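Local structure of telomerase reverse transcriptase (4LMO) at residues 41-46 with 77-82; 145-150 with 171-176. The protein copies a template within its own RNA component to add telomeric repeats to chromosome ends, the present chain being its RNA-binding domain. One frame throughout, in Å; residues are numbered along the deposited sequence.

Contact 1: 41-46 with 77-82; sequences RDLIRI and SQLLRQ
Leu43 meets Leu79 and Leu80 through aliphatic carbons alone, and the flat groups lie aside from this junction, a packing of buried leucines between helices 40-48 and 73-85 in the N-terminal half of this RNA-binding domain. On helix 73-85 the Arg81 guanidinium folds back along its own helix: Ser77 O and Gln78 N stand 3.8 and 3.7 Å from the guanidinium plane on one face, offset toward its rim. On helix 40-48 the Arg41 guanidinium stands near the neighbouring carboxylate, NH1 to Asp42 OD2 3.3 Å; that oxygen is far off the plane of the guanidinium, so the pairing is one of charge and no N-H is aimed at it.

Leu43 supplies the contact from helix 40-48. With CG anti to the backbone N (chi1 -174°), its branch extends toward helix 73-85 and sets CD2 over the gap between Leu79 and Leu80. It approaches Leu79 at about a right angle, whereas the Leu43 and Leu80 chains run antiparallel alongside one another. Phe76, one turn earlier on helix 73-85, also touches Leu43; Leu25 and Ile38, from loops, cover Leu43 and Leu80 and carry the apolar layer past the two helices. Beside it, the buried Asp42 carboxylate is satisfied by hydrogen bonds from Gln39 N to OD2 and between OD1 and Tyr54 OH, with Arg36 as a salt-bridge partner.

Three distances define the leucine cluster: Leu43 CD2 lies 3.8 Å from Leu79 CD2 and 4.0 Å from Leu80 CG, while Leu43 CB is 4.1 Å from Leu80 CD1.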
ATOM      1  N   ARG A  41     -14.794   9.500  -3.046  1.00 42.06           N
ATOM      2  CA  ARG A  41     -15.302  10.112  -1.822  1.00 41.79           C
ATOM      3  C   ARG A  41     -15.055   9.223  -0.596  1.00 39.79           C
ATOM      4  O   ARG A  41     -14.690   9.718   0.476  1.00 38.04           O
ATOM      5  CB  ARG A  41     -16.789  10.439  -2.013  1.00 44.73           C
ATOM      6  CG  ARG A  41     -17.656  10.501  -0.765  1.00 47.28           C
ATOM      7  CD  ARG A  41     -19.115  10.242  -1.122  1.00 50.69           C
ATOM      8  NE  ARG A  41     -19.422   8.812  -1.226  1.00 53.78           N
ATOM      9  CZ  ARG A  41     -19.421   8.101  -2.355  1.00 55.35           C
ATOM     10  NH1 ARG A  41     -19.716   6.807  -2.316  1.00 56.20           N
ATOM     11  NH2 ARG A  41     -19.130   8.666  -3.522  1.00 55.98           N
ATOM     12  N   ASP A  42     -15.241   7.913  -0.769  1.00 38.71           N
ATOM     13  CA  ASP A  42     -14.965   6.935   0.284  1.00 37.34           C
ATOM     14  C   ASP A  42     -13.487   6.942   0.676  1.00 35.22           C
ATOM     15  O   ASP A  42     -13.157   6.916   1.864  1.00 33.79           O
ATOM     16  CB  ASP A  42     -15.386   5.523  -0.149  1.00 38.36           C
ATOM     17  CG  ASP A  42     -16.874   5.413  -0.445  1.00 40.00           C
ATOM     18  OD1 ASP A  42     -17.696   5.914   0.353  1.00 40.70           O
ATOM     19  OD2 ASP A  42     -17.221   4.807  -1.478  1.00 41.30           O
ATOM     20  N   LEU A  43     -12.608   6.991  -0.325  1.00 34.00           N
ATOM     21  CA  LEU A  43     -11.164   6.999  -0.091  1.00 32.86           C
ATOM     22  C   LEU A  43     -10.702   8.243   0.664  1.00 31.74           C
ATOM     23  O   LEU A  43      -9.874   8.147   1.570  1.00 30.83           O
ATOM     24  CB  LEU A  43     -10.378   6.833  -1.400  1.00 32.75           C
ATOM     25  CG  LEU A  43      -8.856   6.681  -1.256  1.00 32.30           C
ATOM     26  CD1 LEU A  43      -8.485   5.506  -0.359  1.00 31.93           C
ATOM     27  CD2 LEU A  43      -8.189   6.548  -2.614  1.00 32.87           C
ATOM     28  N   ILE A  44     -11.245   9.399   0.292  1.00 31.78           N
ATOM     29  CA  ILE A  44     -10.970  10.654   1.001  1.00 31.39           C
ATOM     30  C   ILE A  44     -11.302  10.527   2.494  1.00 30.90           C
ATOM     31  O   ILE A  44     -10.565  11.026   3.348  1.00 30.73           O
ATOM     32  CB  ILE A  44     -11.711  11.843   0.347  1.00 32.08           C
ATOM     33  CG1 ILE A  44     -11.110  12.124  -1.036  1.00 32.25           C
ATOM     34  CG2 ILE A  44     -11.655  13.086   1.231  1.00 31.78           C
ATOM     35  CD1 ILE A  44     -11.884  13.116  -1.872  1.00 32.76           C
ATOM     36  N   ARG A  45     -12.398   9.833   2.791  1.00 30.92           N
ATOM     37  CA  ARG A  45     -12.806   9.531   4.163  1.00 31.11           C
ATOM     38  C   ARG A  45     -11.779   8.677   4.906  1.00 30.26           C
ATOM     39  O   ARG A  45     -11.426   8.976   6.048  1.00 30.38           O
ATOM     40  CB  ARG A  45     -14.164   8.822   4.161  1.00 32.28           C
ATOM     41  CG  ARG A  45     -15.333   9.733   3.845  1.00 33.59           C
ATOM     42  CD  ARG A  45     -15.793  10.421   5.115  1.00 34.63           C
ATOM     43  NE  ARG A  45     -16.359  11.733   4.858  1.00 35.12           N
ATOM     44  CZ  ARG A  45     -16.705  12.598   5.802  1.00 35.57           C
ATOM     45  NH1 ARG A  45     -16.545  12.301   7.086  1.00 35.58           N
ATOM     46  NH2 ARG A  45     -17.210  13.770   5.455  1.00 36.56           N
ATOM     47  N   ILE A  46     -11.310   7.620   4.245  1.00 29.23           N
ATOM     48  CA  ILE A  46     -10.309   6.710   4.800  1.00 28.38           C
ATOM     49  C   ILE A  46      -8.978   7.420   5.047  1.00 27.66           C
ATOM     50  O   ILE A  46      -8.325   7.185   6.063  1.00 27.95           O
ATOM     51  CB  ILE A  46     -10.094   5.482   3.879  1.00 28.27           C
ATOM     52  CG1 ILE A  46     -11.406   4.704   3.711  1.00 28.71           C
ATOM     53  CG2 ILE A  46      -8.995   4.572   4.422  1.00 27.37           C
ATOM     54  CD1 ILE A  46     -11.414   3.722   2.555  1.00 28.85           C
ATOM     55  N   SER A  77     -10.907   9.417  -7.216  1.00 37.49           N
ATOM     56  CA  SER A  77     -11.673   8.519  -8.077  1.00 38.40           C
ATOM     57  C   SER A  77     -10.760   7.957  -9.160  1.00 38.55           C
ATOM     58  O   SER A  77     -10.823   6.769  -9.478  1.00 38.69           O
ATOM     59  CB  SER A  77     -12.848   9.255  -8.726  1.00 39.02           C
ATOM     60  OG  SER A  77     -13.725   9.782  -7.749  1.00 39.62           O
ATOM     61  N   GLN A  78      -9.911   8.827  -9.708  1.00 38.57           N
ATOM     62  CA  GLN A  78      -8.910   8.454 -10.702  1.00 39.05           C
ATOM     63  C   GLN A  78      -7.934   7.422 -10.135  1.00 37.83           C
ATOM     64  O   GLN A  78      -7.634   6.421 -10.791  1.00 37.81           O
ATOM     65  CB  GLN A  78      -8.156   9.698 -11.178  1.00 40.02           C
ATOM     66  CG  GLN A  78      -7.258   9.479 -12.388  1.00 41.84           C
ATOM     67  CD  GLN A  78      -6.342  10.659 -12.667  1.00 43.40           C
ATOM     68  OE1 GLN A  78      -5.282  10.502 -13.276  1.00 44.50           O
ATOM     69  NE2 GLN A  78      -6.743  11.848 -12.224  1.00 43.78           N
ATOM     70  N   LEU A  79      -7.456   7.676  -8.916  1.00 36.12           N
ATOM     71  CA  LEU A  79      -6.552   6.772  -8.205  1.00 34.97           C
ATOM     72  C   LEU A  79      -7.143   5.368  -8.082  1.00 35.12           C
ATOM     73  O   LEU A  79      -6.467   4.377  -8.361  1.00 34.48           O
ATOM     74  CB  LEU A  79      -6.215   7.337  -6.816  1.00 33.40           C
ATOM     75  CG  LEU A  79      -5.158   6.659  -5.933  1.00 32.27           C
ATOM     76  CD1 LEU A  79      -4.618   7.637  -4.897  1.00 31.39           C
ATOM     77  CD2 LEU A  79      -5.699   5.409  -5.248  1.00 31.73           C
ATOM     78  N   LEU A  80      -8.402   5.295  -7.662  1.00 36.18           N
ATOM     79  CA  LEU A  80      -9.095   4.020  -7.513  1.00 37.65           C
ATOM     80  C   LEU A  80      -9.309   3.314  -8.849  1.00 39.21           C
ATOM     81  O   LEU A  80      -9.266   2.087  -8.919  1.00 39.82           O
ATOM     82  CB  LEU A  80     -10.428   4.209  -6.789  1.00 38.20           C
ATOM     83  CG  LEU A  80     -10.359   4.453  -5.280  1.00 38.05           C
ATOM     84  CD1 LEU A  80     -11.711   4.895  -4.759  1.00 38.54           C
ATOM     85  CD2 LEU A  80      -9.892   3.210  -4.537  1.00 38.39           C
ATOM     86  N   ARG A  81      -9.527   4.099  -9.901  1.00 40.47           N
ATOM     87  CA  ARG A  81      -9.725   3.572 -11.248  1.00 42.37           C
ATOM     88  C   ARG A  81      -8.426   2.968 -11.781  1.00 42.08           C
ATOM     89  O   ARG A  81      -8.437   1.908 -12.417  1.00 42.39           O
ATOM     90  CB  ARG A  81     -10.203   4.693 -12.168  1.00 44.16           C
ATOM     91  CG  ARG A  81     -11.229   4.285 -13.211  1.00 47.02           C
ATOM     92  CD  ARG A  81     -12.219   5.423 -13.430  1.00 49.14           C
ATOM     93  NE  ARG A  81     -11.535   6.710 -13.568  1.00 50.08           N
ATOM     94  CZ  ARG A  81     -11.966   7.861 -13.055  1.00 50.22           C
ATOM     95  NH1 ARG A  81     -13.093   7.912 -12.353  1.00 50.66           N
ATOM     96  NH2 ARG A  81     -11.260   8.967 -13.240  1.00 49.54           N
ATOM     97  N   GLN A  82      -7.313   3.646 -11.505  1.00 40.69           N
ATOM     98  CA  GLN A  82      -5.991   3.173 -11.901  1.00 40.24           C
ATOM     99  C   GLN A  82      -5.565   1.951 -11.088  1.00 39.93           C
ATOM    100  O   GLN A  82      -4.819   1.103 -11.582  1.00 40.72           O
ATOM    101  CB  GLN A  82      -4.954   4.294 -11.780  1.00 39.52           C
ATOM    102  CG  GLN A  82      -5.119   5.404 -12.810  1.00 40.13           C
ATOM    103  CD  GLN A  82      -4.058   6.487 -12.704  1.00 40.18           C
ATOM    104  OE1 GLN A  82      -2.956   6.253 -12.210  1.00 39.80           O
ATOM    105  NE2 GLN A  82      -4.389   7.682 -13.177  1.00 40.89           N
TER

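Contact 2: 145-150 with 171-176; sequences RLLYFA and WKIKVN
Leu147 and Ile173 bring the two backbones closest, their CA atoms 7.2 Å apart. Residues 145-150 are regular helix, with Phe149 N bonded to Arg145 O at 2.9 Å, whereas 171-174 is irregular: Trp171 and Lys172 have the backbone angles of the central pair of a type II turn, Lys172 being left-handed (phi 71°). Leu147 CD1 lies over the face of the Lys172-Ile173 peptide group, above its carbonyl, 3.3 Å from Lys172 O and 3.6 Å from Lys172 C. The contact is therefore a methyl pressed on a peptide group, with Lys172 CB a further neighbour at 3.9 Å.

Leu147 takes part in every close contact between the two segments. Its CB meets the end of Ile173, CD1 at 4.0 Å; the CB of Ile173 is not aimed at the helix, and chi2 of -73° bends the CD1 methyl back to it. Lys172 bends instead over Trp171, its CE 3.6 Å above the indole plane and toward the rim; both residues also touch a crystal neighbour, which may influence this arrangement.

By similarity, 171-196 probably contacts the RNA template. The loop is tied to helix 142-158 by a hydrogen bond from Arg151 NH1 to Trp171 O, while Ile173 also touches Asn144 of that helix and Leu201 of helix 191-220. Tyr148 reaches helix 191-220 as well, bonding Leu205 O through OH and packing on Leu208 and Leu209.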
ATOM      1  N   ARG A 145       7.850  13.688  -6.041  1.00 37.96           N
ATOM      2  CA  ARG A 145       7.727  12.253  -6.297  1.00 37.64           C
ATOM      3  C   ARG A 145       9.060  11.536  -6.073  1.00 37.34           C
ATOM      4  O   ARG A 145       9.095  10.445  -5.502  1.00 36.85           O
ATOM      5  CB  ARG A 145       7.208  11.978  -7.714  1.00 38.59           C
ATOM      6  CG  ARG A 145       6.689  10.559  -7.896  1.00 39.00           C
ATOM      7  CD  ARG A 145       6.567  10.147  -9.354  1.00 40.83           C
ATOM      8  NE  ARG A 145       7.876   9.918  -9.964  1.00 42.67           N
ATOM      9  CZ  ARG A 145       8.386  10.658 -10.944  1.00 44.19           C
ATOM     10  NH1 ARG A 145       7.689  11.669 -11.444  1.00 45.05           N
ATOM     11  NH2 ARG A 145       9.586  10.378 -11.435  1.00 44.90           N
ATOM     12  N   LEU A 146      10.149  12.162  -6.518  1.00 37.48           N
ATOM     13  CA  LEU A 146      11.484  11.575  -6.413  1.00 37.53           C
ATOM     14  C   LEU A 146      12.005  11.524  -4.977  1.00 37.29           C
ATOM     15  O   LEU A 146      12.620  10.533  -4.578  1.00 37.22           O
ATOM     16  CB  LEU A 146      12.479  12.309  -7.319  1.00 38.20           C
ATOM     17  CG  LEU A 146      12.368  12.071  -8.831  1.00 38.63           C
ATOM     18  CD1 LEU A 146      13.215  13.079  -9.596  1.00 38.98           C
ATOM     19  CD2 LEU A 146      12.752  10.644  -9.208  1.00 38.12           C
ATOM     20  N   LEU A 147      11.760  12.583  -4.208  1.00 37.22           N
ATOM     21  CA  LEU A 147      12.099  12.593  -2.783  1.00 37.30           C
ATOM     22  C   LEU A 147      11.363  11.492  -2.028  1.00 36.24           C
ATOM     23  O   LEU A 147      11.937  10.836  -1.152  1.00 35.27           O
ATOM     24  CB  LEU A 147      11.782  13.947  -2.141  1.00 37.99           C
ATOM     25  CG  LEU A 147      12.940  14.921  -1.917  1.00 39.62           C
ATOM     26  CD1 LEU A 147      12.421  16.193  -1.268  1.00 40.04           C
ATOM     27  CD2 LEU A 147      14.036  14.301  -1.062  1.00 39.54           C
ATOM     28  N   TYR A 148      10.095  11.296  -2.378  1.00 34.86           N
ATOM     29  CA  TYR A 148       9.265  10.308  -1.714  1.00 33.80           C
ATOM     30  C   TYR A 148       9.680   8.887  -2.086  1.00 33.81           C
ATOM     31  O   TYR A 148       9.694   8.002  -1.232  1.00 33.60           O
ATOM     32  CB  TYR A 148       7.785  10.543  -2.021  1.00 32.83           C
ATOM     33  CG  TYR A 148       6.867   9.742  -1.131  1.00 31.89           C
ATOM     34  CD1 TYR A 148       6.516  10.205   0.138  1.00 31.48           C
ATOM     35  CD2 TYR A 148       6.363   8.510  -1.549  1.00 31.52           C
ATOM     36  CE1 TYR A 148       5.678   9.468   0.960  1.00 31.16           C
ATOM     37  CE2 TYR A 148       5.524   7.767  -0.733  1.00 31.25           C
ATOM     38  CZ  TYR A 148       5.187   8.249   0.518  1.00 30.91           C
ATOM     39  OH  TYR A 148       4.359   7.511   1.326  1.00 30.61           O
ATOM     40  N   PHE A 149      10.022   8.682  -3.357  1.00 34.09           N
ATOM     41  CA  PHE A 149      10.498   7.382  -3.836  1.00 33.97           C
ATOM     42  C   PHE A 149      11.788   6.980  -3.120  1.00 34.02           C
ATOM     43  O   PHE A 149      11.996   5.803  -2.815  1.00 33.87           O
ATOM     44  CB  PHE A 149      10.709   7.416  -5.355  1.00 34.04           C
ATOM     45  CG  PHE A 149       9.450   7.196  -6.161  1.00 34.40           C
ATOM     46  CD1 PHE A 149       8.188   7.418  -5.610  1.00 34.08           C
ATOM     47  CD2 PHE A 149       9.531   6.789  -7.489  1.00 34.38           C
ATOM     48  CE1 PHE A 149       7.038   7.221  -6.362  1.00 33.74           C
ATOM     49  CE2 PHE A 149       8.385   6.592  -8.243  1.00 34.34           C
ATOM     50  CZ  PHE A 149       7.138   6.809  -7.680  1.00 34.08           C
ATOM     51  N   ALA A 150      12.638   7.969  -2.844  1.00 34.04           N
ATOM     52  CA  ALA A 150      13.871   7.755  -2.086  1.00 34.32           C
ATOM     53  C   ALA A 150      13.581   7.409  -0.628  1.00 33.87           C
ATOM     54  O   ALA A 150      14.325   6.649  -0.008  1.00 34.59           O
ATOM     55  CB  ALA A 150      14.770   8.977  -2.176  1.00 34.48           C
ATOM     56  N   TRP A 171      10.391  15.689   4.911  1.00 38.35           N
ATOM     57  CA  TRP A 171      11.569  16.554   4.890  1.00 38.83           C
ATOM     58  C   TRP A 171      11.940  17.007   3.509  1.00 38.61           C
ATOM     59  O   TRP A 171      12.219  16.190   2.627  1.00 38.24           O
ATOM     60  CB  TRP A 171      12.754  15.887   5.581  1.00 39.45           C
ATOM     61  CG  TRP A 171      13.923  16.818   5.805  1.00 40.92           C
ATOM     62  CD1 TRP A 171      13.884  18.138   6.254  1.00 41.75           C
ATOM     63  CD2 TRP A 171      15.353  16.523   5.616  1.00 41.86           C
ATOM     64  NE1 TRP A 171      15.149  18.664   6.341  1.00 43.19           N
ATOM     65  CE2 TRP A 171      16.075  17.751   5.977  1.00 43.04           C
ATOM     66  CE3 TRP A 171      16.078  15.410   5.201  1.00 41.74           C
ATOM     67  CZ2 TRP A 171      17.460  17.836   5.914  1.00 44.03           C
ATOM     68  CZ3 TRP A 171      17.475  15.509   5.141  1.00 42.84           C
ATOM     69  CH2 TRP A 171      18.147  16.694   5.489  1.00 43.92           C
ATOM     70  N   LYS A 172      11.929  18.328   3.326  1.00 38.72           N
ATOM     71  CA  LYS A 172      12.251  18.991   2.053  1.00 39.74           C
ATOM     72  C   LYS A 172      11.201  18.803   0.957  1.00 38.76           C
ATOM     73  O   LYS A 172      11.428  19.196  -0.188  1.00 39.66           O
ATOM     74  CB  LYS A 172      13.649  18.605   1.540  1.00 40.64           C
ATOM     75  CG  LYS A 172      14.798  19.247   2.300  1.00 42.11           C
ATOM     76  CD  LYS A 172      16.148  18.831   1.730  1.00 43.23           C
ATOM     77  CE  LYS A 172      16.479  17.383   2.055  1.00 43.12           C
ATOM     78  NZ  LYS A 172      17.832  17.003   1.563  1.00 44.54           N
ATOM     79  N   ILE A 173      10.064  18.203   1.303  1.00 37.74           N
ATOM     80  CA  ILE A 173       8.913  18.174   0.402  1.00 37.37           C
ATOM     81  C   ILE A 173       8.381  19.599   0.280  1.00 37.76           C
ATOM     82  O   ILE A 173       8.225  20.300   1.284  1.00 38.25           O
ATOM     83  CB  ILE A 173       7.801  17.215   0.903  1.00 36.22           C
ATOM     84  CG1 ILE A 173       8.260  15.748   0.829  1.00 35.81           C
ATOM     85  CG2 ILE A 173       6.496  17.428   0.142  1.00 35.74           C
ATOM     86  CD1 ILE A 173       8.328  15.148  -0.564  1.00 35.57           C
ATOM     87  N   LYS A 174       8.140  20.035  -0.952  1.00 38.25           N
ATOM     88  CA  LYS A 174       7.576  21.353  -1.202  1.00 38.55           C
ATOM     89  C   LYS A 174       6.054  21.264  -1.168  1.00 37.83           C
ATOM     90  O   LYS A 174       5.424  20.849  -2.145  1.00 38.24           O
ATOM     91  CB  LYS A 174       8.063  21.912  -2.541  1.00 39.74           C
ATOM     92  CG  LYS A 174       9.558  22.186  -2.617  1.00 41.16           C
ATOM     93  CD  LYS A 174       9.984  22.474  -4.050  1.00 42.16           C
ATOM     94  CE  LYS A 174      11.494  22.596  -4.184  1.00 43.30           C
ATOM     95  NZ  LYS A 174      11.998  23.940  -3.790  1.00 44.39           N
ATOM     96  N   VAL A 175       5.479  21.651  -0.032  1.00 37.24           N
ATOM     97  CA  VAL A 175       4.033  21.572   0.204  1.00 36.69           C
ATOM     98  C   VAL A 175       3.230  22.329  -0.859  1.00 36.90           C
ATOM     99  O   VAL A 175       2.219  21.826  -1.364  1.00 36.28           O
ATOM    100  CB  VAL A 175       3.667  22.079   1.623  1.00 36.83           C
ATOM    101  CG1 VAL A 175       2.159  22.079   1.846  1.00 36.53           C
ATOM    102  CG2 VAL A 175       4.352  21.229   2.686  1.00 36.52           C
ATOM    103  N   ASN A 176       3.702  23.523  -1.211  1.00 37.57           N
ATOM    104  CA  ASN A 176       2.975  24.409  -2.119  1.00 37.99           C
ATOM    105  C   ASN A 176       2.972  23.982  -3.591  1.00 38.40           C
ATOM    106  O   ASN A 176       2.225  24.545  -4.394  1.00 39.38           O
ATOM    107  CB  ASN A 176       3.439  25.859  -1.948  1.00 38.61           C
ATOM    108  CG  ASN A 176       2.999  26.460  -0.619  1.00 38.91           C
ATOM    109  OD1 ASN A 176       2.015  26.024  -0.012  1.00 38.05           O
ATOM    110  ND2 ASN A 176       3.724  27.476  -0.164  1.00 39.38           N
TER

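Contact 1 is buried and joins two helices, whereas contact 2 lies at the surface and joins a helix to a loop; no helix is common to both. Their centres are 22 Å apart, their nearest atoms about 11 Å apart, and contact 1 closes along the chain before contact 2 opens. Both depend on a single leucine projecting from a helix, but its receiver differs: leucine branches in contact 1, a backbone carbonyl and an isoleucine methyl in contact 2. Polar support differs too. A buried carboxylate with several partners flanks contact 1, while an arginine-to-carbonyl hydrogen bond ties down the loop of contact 2.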